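Local coordinates for protein acetylxylan esterase (Geobacillus stearothermophilus, PDB 5BN1) that cleaves acetyl side groups from the xylose backbone of xylan and xylo-oligosaccharides, acting as a homooctameric serine esterase of the GDSL family, at residues 71-76 / 122-127; 96-101 / 145-150; 38-43 / 195-200; 47-52 / 211-216. The protein carries 1 engineered substitution. All coordinates share one frame; numbering follows the deposited sequence. Where two conformers were deposited one is given.

Contact 1: residues 71-76 / 122-127; sequences ARWEED and LETKPL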
# COMPACT_ATOMS: atom_id res chain seq x y z
N ALA A 71 31.22 -2.33 15.42
CA ALA A 71 30.21 -2.09 16.42
C ALA A 71 29.29 -3.29 16.59
O ALA A 71 28.66 -3.45 17.66
CB ALA A 71 29.45 -0.81 16.08
N ARG A 72 29.14 -4.14 15.58
CA ARG A 72 28.25 -5.28 15.57
C ARG A 72 28.90 -6.63 15.53
O ARG A 72 28.27 -7.66 15.38
CB ARG A 72 27.16 -5.19 14.48
CG ARG A 72 27.65 -5.26 13.05
CD ARG A 72 26.57 -4.77 12.12
NE ARG A 72 26.96 -4.83 10.72
CZ ARG A 72 26.80 -5.88 9.90
NH1 ARG A 72 26.33 -7.07 10.34
NH2 ARG A 72 27.20 -5.85 8.61
N TRP A 73 30.21 -6.66 15.67
CA TRP A 73 31.01 -7.83 15.41
C TRP A 73 30.66 -8.95 16.45
O TRP A 73 30.58 -10.11 16.09
CB TRP A 73 32.53 -7.51 15.46
CG TRP A 73 33.32 -8.56 14.83
CD1 TRP A 73 34.09 -9.55 15.42
CD2 TRP A 73 33.52 -8.71 13.44
NE1 TRP A 73 34.69 -10.29 14.46
CE2 TRP A 73 34.42 -9.75 13.22
CE3 TRP A 73 33.02 -7.98 12.30
CZ2 TRP A 73 34.81 -10.15 11.99
CZ3 TRP A 73 33.44 -8.35 11.09
CH2 TRP A 73 34.29 -9.43 10.89
N GLU A 74 30.51 -8.57 17.71
CA GLU A 74 30.27 -9.60 18.69
C GLU A 74 28.96 -10.33 18.42
O GLU A 74 28.94 -11.57 18.45
CB GLU A 74 30.18 -8.95 20.09
CG GLU A 74 30.01 -9.92 21.26
CD GLU A 74 31.05 -11.02 21.34
OE1 GLU A 74 30.59 -12.17 21.63
OE2 GLU A 74 32.28 -10.74 21.11
N GLU A 75 27.91 -9.59 18.20
CA GLU A 75 26.61 -10.17 17.96
C GLU A 75 26.52 -10.84 16.61
O GLU A 75 25.98 -11.92 16.43
CB GLU A 75 25.56 -9.15 18.25
CG GLU A 75 24.18 -9.28 17.66
CD GLU A 75 23.57 -7.85 17.51
OE1 GLU A 75 23.88 -7.11 16.50
OE2 GLU A 75 22.82 -7.46 18.45
N ASP A 76 27.04 -10.16 15.58
CA ASP A 76 26.80 -10.67 14.21
C ASP A 76 27.81 -11.59 13.62
O ASP A 76 27.54 -12.29 12.62
CB ASP A 76 26.60 -9.47 13.20
CG ASP A 76 25.31 -8.74 13.41
OD1 ASP A 76 24.41 -9.18 14.23
OD2 ASP A 76 25.07 -7.68 12.78
N LEU A 122 42.47 -10.22 13.50
CA LEU A 122 43.25 -10.92 14.54
C LEU A 122 42.44 -11.41 15.63
O LEU A 122 42.82 -12.52 16.21
CB LEU A 122 44.35 -9.89 15.07
CG LEU A 122 45.44 -9.49 14.18
CD1 LEU A 122 46.30 -8.33 14.79
CD2 LEU A 122 46.30 -10.69 13.79
N GLU A 123 41.38 -10.77 16.04
CA GLU A 123 40.48 -11.20 17.11
C GLU A 123 39.74 -12.49 16.67
O GLU A 123 39.41 -13.39 17.46
CB GLU A 123 39.45 -10.09 17.47
CG GLU A 123 38.27 -10.50 18.32
CD GLU A 123 37.13 -9.47 18.40
OE1 GLU A 123 37.28 -8.28 17.94
OE2 GLU A 123 36.09 -9.90 18.95
N THR A 124 39.35 -12.49 15.40
CA THR A 124 38.52 -13.55 14.89
C THR A 124 39.31 -14.84 14.54
O THR A 124 38.81 -15.95 14.74
CB THR A 124 37.75 -13.01 13.60
OG1 THR A 124 37.02 -11.85 14.05
CG2 THR A 124 36.80 -14.11 13.10
N LYS A 125 40.50 -14.70 14.04
CA LYS A 125 41.28 -15.78 13.51
C LYS A 125 41.36 -17.00 14.50
O LYS A 125 41.11 -18.14 14.09
CB LYS A 125 42.63 -15.31 13.11
CG LYS A 125 43.56 -16.39 12.72
CD LYS A 125 44.84 -15.87 12.23
CE LYS A 125 45.65 -17.08 11.74
NZ LYS A 125 46.98 -16.59 11.53
N PRO A 126 41.56 -16.74 15.80
CA PRO A 126 41.69 -17.92 16.71
C PRO A 126 40.42 -18.68 16.98
O PRO A 126 40.54 -19.86 17.42
CB PRO A 126 42.17 -17.32 18.07
CG PRO A 126 42.39 -15.89 17.85
CD PRO A 126 41.97 -15.49 16.45
N LEU A 127 39.25 -18.08 16.66
CA LEU A 127 37.96 -18.55 16.94
C LEU A 127 37.33 -19.31 15.80
O LEU A 127 36.22 -19.85 15.99
CB LEU A 127 37.05 -17.43 17.40
CG LEU A 127 37.62 -16.48 18.43
CD1 LEU A 127 36.68 -15.34 18.79
CD2 LEU A 127 38.00 -17.27 19.67
O HOH W 1 33.83 -9.13 19.30

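Contact 2: residues 96-101 / 145-150; sequences RQYDLP and DPMRRT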
# COMPACT_ATOMS: atom_id res chain seq x y z
N ARG A 96 32.22 7.70 0.98
CA ARG A 96 31.86 8.89 1.73
C ARG A 96 32.75 10.07 1.58
O ARG A 96 32.36 11.25 1.64
CB ARG A 96 31.54 8.57 3.18
CG ARG A 96 30.42 7.63 3.46
CD ARG A 96 29.03 8.13 3.07
NE ARG A 96 28.79 7.84 1.65
CZ ARG A 96 28.47 6.66 1.16
NH1 ARG A 96 28.28 6.53 -0.17
NH2 ARG A 96 28.41 5.55 1.91
N GLN A 97 34.06 9.79 1.45
CA GLN A 97 35.06 10.81 1.25
C GLN A 97 34.86 11.65 -0.01
O GLN A 97 35.32 12.76 -0.16
CB GLN A 97 36.49 10.25 1.26
CG GLN A 97 36.82 9.44 2.50
CD GLN A 97 38.16 8.79 2.50
OE1 GLN A 97 39.18 9.46 2.11
NE2 GLN A 97 38.23 7.56 2.94
N TYR A 98 34.23 10.98 -1.01
CA TYR A 98 33.96 11.54 -2.32
C TYR A 98 32.51 12.00 -2.53
O TYR A 98 32.37 13.03 -3.22
CB TYR A 98 34.37 10.48 -3.40
CG TYR A 98 35.90 10.29 -3.40
CD1 TYR A 98 36.69 11.21 -4.01
CD2 TYR A 98 36.48 9.19 -2.79
CE1 TYR A 98 38.08 11.13 -3.99
CE2 TYR A 98 37.84 9.11 -2.74
CZ TYR A 98 38.60 10.05 -3.33
OH TYR A 98 40.02 10.03 -3.29
N ASP A 99 31.53 11.33 -1.95
CA ASP A 99 30.11 11.75 -2.13
C ASP A 99 29.66 12.71 -1.10
O ASP A 99 28.70 13.50 -1.38
CB ASP A 99 29.18 10.64 -2.45
CG ASP A 99 28.76 9.78 -1.30
OD1 ASP A 99 29.40 9.92 -0.18
OD2 ASP A 99 27.79 8.99 -1.40
N LEU A 100 30.27 12.75 0.07
CA LEU A 100 29.95 13.69 1.19
C LEU A 100 31.28 14.25 1.69
O LEU A 100 31.62 13.92 2.84
CB LEU A 100 29.14 12.96 2.22
CG LEU A 100 27.75 12.52 1.84
CD1 LEU A 100 27.09 11.63 2.85
CD2 LEU A 100 26.85 13.77 1.48
N PRO A 101 32.00 14.98 0.90
CA PRO A 101 33.37 15.38 1.20
C PRO A 101 33.55 16.19 2.44
O PRO A 101 34.65 16.15 3.01
CB PRO A 101 33.88 16.09 -0.04
CG PRO A 101 32.65 16.53 -0.77
CD PRO A 101 31.65 15.46 -0.48
N ASP A 145 41.42 7.84 -11.74
CA ASP A 145 40.22 8.47 -11.18
C ASP A 145 40.45 8.51 -9.67
O ASP A 145 40.82 7.52 -9.06
CB ASP A 145 38.97 7.60 -11.50
CG ASP A 145 37.70 8.08 -10.82
OD1 ASP A 145 37.48 7.69 -9.70
OD2 ASP A 145 37.05 8.91 -11.48
N PRO A 146 40.18 9.64 -9.02
CA PRO A 146 40.53 9.72 -7.64
C PRO A 146 39.99 8.68 -6.73
O PRO A 146 40.63 8.12 -5.84
CB PRO A 146 40.01 11.13 -7.21
CG PRO A 146 40.05 11.92 -8.43
CD PRO A 146 39.79 10.94 -9.57
N MET A 147 38.71 8.31 -6.92
CA MET A 147 38.08 7.34 -6.01
C MET A 147 38.64 5.91 -6.36
O MET A 147 38.78 5.12 -5.43
CB MET A 147 36.54 7.34 -6.10
CG MET A 147 35.96 6.33 -5.20
SD MET A 147 34.18 6.62 -4.89
CE MET A 147 33.73 5.06 -4.21
N ARG A 148 38.89 5.62 -7.64
CA ARG A 148 39.50 4.38 -7.95
C ARG A 148 40.89 4.20 -7.30
O ARG A 148 41.21 3.16 -6.77
CB ARG A 148 39.62 4.21 -9.49
CG ARG A 148 40.41 2.97 -9.95
CD ARG A 148 39.86 1.62 -9.60
NE ARG A 148 40.92 0.56 -9.69
CZ ARG A 148 41.42 0.16 -10.83
NH1 ARG A 148 40.87 0.41 -11.99
NH2 ARG A 148 42.54 -0.60 -10.74
N ARG A 149 41.63 5.31 -7.37
CA ARG A 149 43.00 5.30 -6.76
C ARG A 149 42.94 5.07 -5.30
O ARG A 149 43.68 4.23 -4.72
CB ARG A 149 43.69 6.57 -7.13
CG ARG A 149 45.12 6.65 -6.63
CD ARG A 149 45.77 7.91 -7.27
NE ARG A 149 45.14 9.17 -6.89
CZ ARG A 149 44.71 10.22 -7.69
NH1 ARG A 149 44.79 10.28 -9.05
NH2 ARG A 149 44.17 11.29 -7.08
N THR A 150 42.03 5.75 -4.60
CA THR A 150 41.82 5.47 -3.22
C THR A 150 41.44 4.08 -2.88
O THR A 150 41.87 3.39 -1.99
CB THR A 150 40.93 6.58 -2.57
OG1 THR A 150 41.46 7.90 -2.83
CG2 THR A 150 40.66 6.37 -1.14

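Contact 3: residues 38-43 / 195-200; sequences VAYVVG and PSVAGH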
# COMPACT_ATOMS: atom_id res chain seq x y z
N VAL A 38 26.42 -13.50 -2.71
CA VAL A 38 26.32 -14.54 -1.68
C VAL A 38 25.38 -15.68 -2.14
O VAL A 38 25.73 -16.82 -2.14
CB VAL A 38 25.92 -13.95 -0.36
CG1 VAL A 38 25.67 -15.05 0.70
CG2 VAL A 38 27.00 -12.98 0.16
N ALA A 39 24.22 -15.27 -2.61
CA ALA A 39 23.29 -16.26 -3.06
C ALA A 39 23.85 -17.02 -4.23
O ALA A 39 23.55 -18.24 -4.35
CB ALA A 39 21.96 -15.62 -3.43
N TYR A 40 24.50 -16.36 -5.16
CA TYR A 40 25.05 -17.00 -6.32
C TYR A 40 26.13 -18.03 -5.97
O TYR A 40 26.23 -19.11 -6.54
CB TYR A 40 25.55 -16.04 -7.37
CG TYR A 40 24.57 -15.04 -7.92
CD1 TYR A 40 23.24 -15.23 -7.75
CD2 TYR A 40 25.00 -14.04 -8.67
CE1 TYR A 40 22.32 -14.27 -8.24
CE2 TYR A 40 24.12 -13.04 -9.15
CZ TYR A 40 22.82 -13.20 -8.95
OH TYR A 40 21.89 -12.26 -9.49
N VAL A 41 26.98 -17.65 -4.99
CA VAL A 41 27.96 -18.58 -4.49
C VAL A 41 27.29 -19.83 -3.94
O VAL A 41 27.71 -20.95 -4.27
CB VAL A 41 28.86 -17.85 -3.44
CG1 VAL A 41 29.60 -18.89 -2.58
CG2 VAL A 41 29.82 -16.82 -4.05
N VAL A 42 26.30 -19.66 -3.10
CA VAL A 42 25.62 -20.78 -2.45
C VAL A 42 24.93 -21.62 -3.53
O VAL A 42 25.05 -22.84 -3.58
CB VAL A 42 24.69 -20.35 -1.39
CG1 VAL A 42 23.89 -21.55 -0.82
CG2 VAL A 42 25.49 -19.62 -0.31
N GLY A 43 24.31 -20.93 -4.48
CA GLY A 43 23.64 -21.72 -5.49
C GLY A 43 24.49 -22.45 -6.40
O GLY A 43 24.14 -23.60 -6.84
N PRO A 195 26.27 -3.39 -8.79
CA PRO A 195 26.23 -3.94 -10.11
C PRO A 195 24.99 -4.78 -10.46
O PRO A 195 24.20 -5.11 -9.59
CB PRO A 195 27.49 -4.79 -10.21
CG PRO A 195 27.57 -5.32 -8.92
CD PRO A 195 27.03 -4.30 -7.90
N SER A 196 24.90 -5.00 -11.75
CA SER A 196 23.91 -5.92 -12.31
C SER A 196 24.18 -7.35 -11.82
O SER A 196 25.22 -7.70 -11.17
CB SER A 196 24.02 -6.05 -13.82
OG SER A 196 25.28 -6.40 -14.27
N VAL A 197 23.32 -8.27 -12.24
CA VAL A 197 23.56 -9.69 -12.03
C VAL A 197 24.94 -10.06 -12.51
O VAL A 197 25.66 -10.91 -11.94
CB VAL A 197 22.50 -10.57 -12.77
CG1 VAL A 197 22.89 -12.05 -12.81
CG2 VAL A 197 21.12 -10.28 -12.21
N ALA A 198 25.39 -9.59 -13.66
CA ALA A 198 26.69 -9.90 -14.20
C ALA A 198 27.80 -9.49 -13.22
O ALA A 198 28.75 -10.27 -13.06
CB ALA A 198 26.93 -9.19 -15.52
N GLY A 199 27.70 -8.34 -12.63
CA GLY A 199 28.68 -7.93 -11.63
C GLY A 199 28.71 -8.80 -10.44
O GLY A 199 29.81 -9.13 -9.92
N HIS A 200 27.54 -9.24 -9.99
CA HIS A 200 27.46 -10.19 -8.85
C HIS A 200 28.06 -11.51 -9.27
O HIS A 200 28.62 -12.25 -8.42
CB HIS A 200 26.07 -10.25 -8.28
CG HIS A 200 25.83 -9.14 -7.31
ND1 HIS A 200 25.22 -7.91 -7.56
CD2 HIS A 200 26.24 -9.06 -6.06
CE1 HIS A 200 25.24 -7.17 -6.44
NE2 HIS A 200 25.87 -7.90 -5.51

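Contact 4: residues 47-52 / 211-216; sequences AVYPEL and IGFEIV. Engineered in segment 211-216: I215 (natural residue Trp).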
# COMPACT_ATOMS: atom_id res chain seq x y z
N ALA A 47 24.60 -26.48 -6.85
CA ALA A 47 24.38 -27.06 -8.15
C ALA A 47 25.50 -28.00 -8.56
O ALA A 47 25.23 -29.08 -9.18
CB ALA A 47 24.21 -25.96 -9.19
N VAL A 48 26.75 -27.72 -8.17
CA VAL A 48 27.90 -28.36 -8.74
C VAL A 48 28.47 -29.34 -7.62
O VAL A 48 28.88 -30.42 -8.00
CB VAL A 48 28.96 -27.38 -9.28
CG1 VAL A 48 30.18 -28.05 -9.82
CG2 VAL A 48 28.37 -26.49 -10.39
N TYR A 49 28.41 -28.95 -6.35
CA TYR A 49 28.89 -29.75 -5.20
C TYR A 49 27.84 -29.94 -4.15
O TYR A 49 27.87 -29.50 -3.04
CB TYR A 49 30.11 -29.02 -4.59
CG TYR A 49 31.31 -28.81 -5.48
CD1 TYR A 49 31.44 -27.74 -6.33
CD2 TYR A 49 32.46 -29.61 -5.34
CE1 TYR A 49 32.57 -27.49 -7.12
CE2 TYR A 49 33.61 -29.35 -6.06
CZ TYR A 49 33.70 -28.29 -6.96
OH TYR A 49 34.92 -28.02 -7.64
N PRO A 50 26.66 -30.63 -4.49
CA PRO A 50 25.55 -30.71 -3.57
C PRO A 50 25.80 -31.47 -2.31
O PRO A 50 25.24 -31.18 -1.25
CB PRO A 50 24.44 -31.42 -4.43
CG PRO A 50 25.22 -32.01 -5.50
CD PRO A 50 26.40 -31.21 -5.79
N GLU A 51 26.81 -32.31 -2.42
CA GLU A 51 27.29 -33.04 -1.24
C GLU A 51 28.15 -32.24 -0.32
O GLU A 51 28.36 -32.66 0.81
CB GLU A 51 28.08 -34.28 -1.74
CG GLU A 51 29.49 -34.02 -2.24
CD GLU A 51 29.69 -33.32 -3.58
OE1 GLU A 51 28.72 -33.18 -4.33
OE2 GLU A 51 30.81 -32.88 -3.86
N LEU A 52 28.53 -31.03 -0.71
CA LEU A 52 29.21 -30.12 0.18
C LEU A 52 28.16 -29.41 1.00
O LEU A 52 27.62 -28.36 0.65
CB LEU A 52 30.09 -29.15 -0.65
CG LEU A 52 30.76 -28.10 0.21
CD1 LEU A 52 31.95 -28.79 0.82
CD2 LEU A 52 31.24 -26.95 -0.66
N ILE A 211 38.23 -20.25 -3.05
CA ILE A 211 37.92 -21.39 -2.21
C ILE A 211 38.09 -22.74 -2.92
O ILE A 211 37.76 -23.75 -2.25
CB ILE A 211 36.61 -21.33 -1.46
CG1 ILE A 211 35.37 -21.29 -2.43
CG2 ILE A 211 36.56 -20.12 -0.47
CD1 ILE A 211 34.13 -21.63 -1.72
N GLY A 212 38.50 -22.75 -4.16
CA GLY A 212 38.97 -23.88 -4.96
C GLY A 212 37.97 -24.34 -5.99
O GLY A 212 38.17 -25.43 -6.58
N PHE A 213 36.96 -23.54 -6.34
CA PHE A 213 36.08 -23.88 -7.50
C PHE A 213 36.32 -22.81 -8.56
O PHE A 213 35.75 -21.69 -8.48
CB PHE A 213 34.68 -23.85 -7.05
CG PHE A 213 33.60 -24.09 -8.12
CD1 PHE A 213 33.95 -24.53 -9.40
CD2 PHE A 213 32.24 -23.82 -7.82
CE1 PHE A 213 32.95 -24.71 -10.39
CE2 PHE A 213 31.25 -24.03 -8.80
CZ PHE A 213 31.65 -24.44 -10.06
N GLU A 214 37.02 -23.17 -9.58
CA GLU A 214 37.41 -22.20 -10.57
C GLU A 214 36.53 -22.39 -11.81
O GLU A 214 36.46 -23.47 -12.37
CB GLU A 214 38.93 -22.32 -10.90
CG GLU A 214 39.40 -21.13 -11.72
CD GLU A 214 40.91 -21.09 -11.96
OE1 GLU A 214 41.50 -22.20 -12.01
OE2 GLU A 214 41.48 -19.96 -12.11
N ILE A 215 35.75 -21.38 -12.17
CA ILE A 215 34.94 -21.41 -13.40
C ILE A 215 35.79 -20.74 -14.49
O ILE A 215 36.25 -19.58 -14.38
CB ILE A 215 33.65 -20.64 -13.15
CG1 ILE A 215 32.91 -21.32 -12.05
CG2 ILE A 215 32.97 -20.27 -14.50
CD1 ILE A 215 31.68 -20.59 -11.57
N VAL A 216 36.03 -21.48 -15.58
CA VAL A 216 36.84 -20.96 -16.67
C VAL A 216 36.17 -21.16 -18.02
O VAL A 216 35.29 -22.03 -18.14
CB VAL A 216 38.24 -21.70 -16.69
CG1 VAL A 216 39.08 -21.29 -15.50
CG2 VAL A 216 38.03 -23.23 -16.65

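Contact 1: residues 71-76 / 122-127
The indole of W73 overlaps the hydroxyl branch of T124, which meets the pyrrole edge of the ring rather than a face. NE1 of W73 donates to OG1 of T124 over 2.8 Å. The bond is bent, with an N-H...O angle of 138°, and the oxygen stands 17° out of the ring plane. Because it is displaced toward the six-membered ring, OG1 of T124 also lies 3.4 Å from CE2 of W73. The two side chains cross at about a right angle. In T124, OG1 lies beside its own backbone N and anti to the carbonyl carbon (chi1 -58°), which also brings it to L120 O, one turn back in helix 110-124; the hydroxyl thus bonds both its own helix and the neighbouring one.

Closer to solvent, the carboxylate of E123 slides past W73, and OE2 of E123 comes within 4.1 Å of CD1 of W73. Two acidic groups approach here, OE2 of E74 and OE2 of E123 being 4.5 Å apart. A water donates to E74 OE2 at 2.9 Å; its modelled distance to E123 is too short to be trusted.

Helices 66-78 and 110-124 lie side by side on the central parallel sheet of this SGNH-hydrolase fold, W73 resting on I12 and T124 on I131. The contact is a small one in which a single polar bond satisfies a buried indole N-H, while the closeness of the two carboxylates may raise the affinity of one of them for a proton.

Contact 2: residues 96-101 / 145-150
One face of the Y98 ring is covered by M147, and its hydroxyl edge is met by T150. CA of M147 stands 3.7 Å above the ring plane toward the rim, while CB of M147 makes a CH-pi contact 4.0 Å from the Y98 centroid and 17° off the normal. SD of M147, 4.9 Å from that centroid, gives an oblique Met-aromatic contact. P146 approaches obliquely, its CB 3.8 Å from CE1 of Y98. The ring is also in an edge-to-face pair with Y184 of a neighbouring subunit.

At the edge, OH of Y98 and OG1 of T150 come from opposite directions to share a short hydrogen bond of 2.6 Å. T150 reaches it with OG1 beside its backbone N (chi1 -52°).

The two helices joined here, 91-99 and 146-165, meet near the active site of the SGNH fold. Helix 91-99 carries N92, inferred to stabilise the transition state, and R96 donates to its side-chain oxygen. The guanidinium of R96 grips D99 side-on in a salt bridge: NE uses the syn lone pair of OD1 at 2.8 Å, and NH1 bonds OD2 from above the carboxylate plane.

D145 N-caps the other helix: its OD1 accepts from R148 N at 3.2 Å through the anti lone pair, and weakly from M147 N. That oxygen is also bonded by Y184 OH of the neighbouring subunit, which packs on P146 and M147.

Contact 3: residues 38-43 / 195-200
Y40 reaches from its helix toward the first turn of helix 197-211, and its atoms meet that turn one after another. From CB, the ring leaves beside the backbone N and anti to the carbonyl carbon (chi1 -58°). Its flank comes first: CD2 of Y40 lies 4.0 Å from CB of H200, and CE2 of Y40 closes on that same CB to 3.5 Å. The ring plane is turned so that the backbone O of V197 lies at its edge, 3.8 Å from CE2 of Y40. Further out, CZ of Y40 is 4.0 Å from CG1 of V197. At the tip, OH of Y40 rests in the fork of the valine, 3.5 Å from both CG1 and CG2 of V197, which crosses the tyrosine at about a right angle.

H200 meets Y40 with CB and its backbone C, while its imidazole makes a weak hydrogen bond to I16 O, next to the inferred nucleophile S15.

Across the subunit boundary the ring meets Y40 of a neighbouring subunit. Within its own chain it also packs on M201 and A204, wedged along helix 197-211, while V38 and V42 of helix 37-48 turn to strand 55-58, at one margin of the chain's sheet.

Contact 4: residues 47-52 / 211-216
The aromatic part of this contact is an edge-to-face pair between Y49 and F213. Y49 directs the CE1 corner of its ring onto one face of F213, where CE1 of Y49 lies 3.7 Å from CG of F213, off-centre toward the rim. The centroids of the Y49 and F213 rings are 5.2 Å apart and their planes are inclined at 67°, a T-shaped arrangement that is somewhat tilted. F213 reaches this position with CG anti to its backbone N (chi1 177°).

Aliphatic packing comes from V48, at the end of helix 37-48. Both methyls come to the CZ end of the phenyl from the same side as Y49, CG1 and CG2 of V48 each 3.9 Å from CZ of F213. M1 touches both Y49 and F213.

The backbone turns at both segments: helix 197-211 ends in a Schellman motif at G212, just before F213, and a type I beta turn runs from Y49 to L52.

Between subunits, OH of Y49 takes a weak hydrogen bond from S218 N of a neighbouring copy, and V216 of that copy packs on F213. The engineered I215 packs on F213 of the same neighbour.

The meeting of 47-52 with 211-216 therefore rests on van der Waals contact and the edge-to-face pair, while polar ties, such as the salt bridge from E51 to R217 of the neighbouring subunit, run outside it.

Contacts 3 and 4 share helix 37-48: contact 3 uses its first half and contact 4 its C-terminal end, with their centres 15 Å apart. Both are buried, largely apolar and completed by the same neighbouring subunit. Contacts 1 and 2 are only partly buried, and a side-chain hydrogen bond to a threonine crosses each; contact 1 touches no other chain, whereas contact 2 borders two other subunits, neither of them the one that completes contacts 3 and 4. Contacts 1 and 3 lie on opposite sides of the chain's centre. Contacts 2 and 3 both approach the inferred catalytic residues, through N92 and through H194 and S15 respectively, while contacts 1 and 4 lie away from the annotated sites.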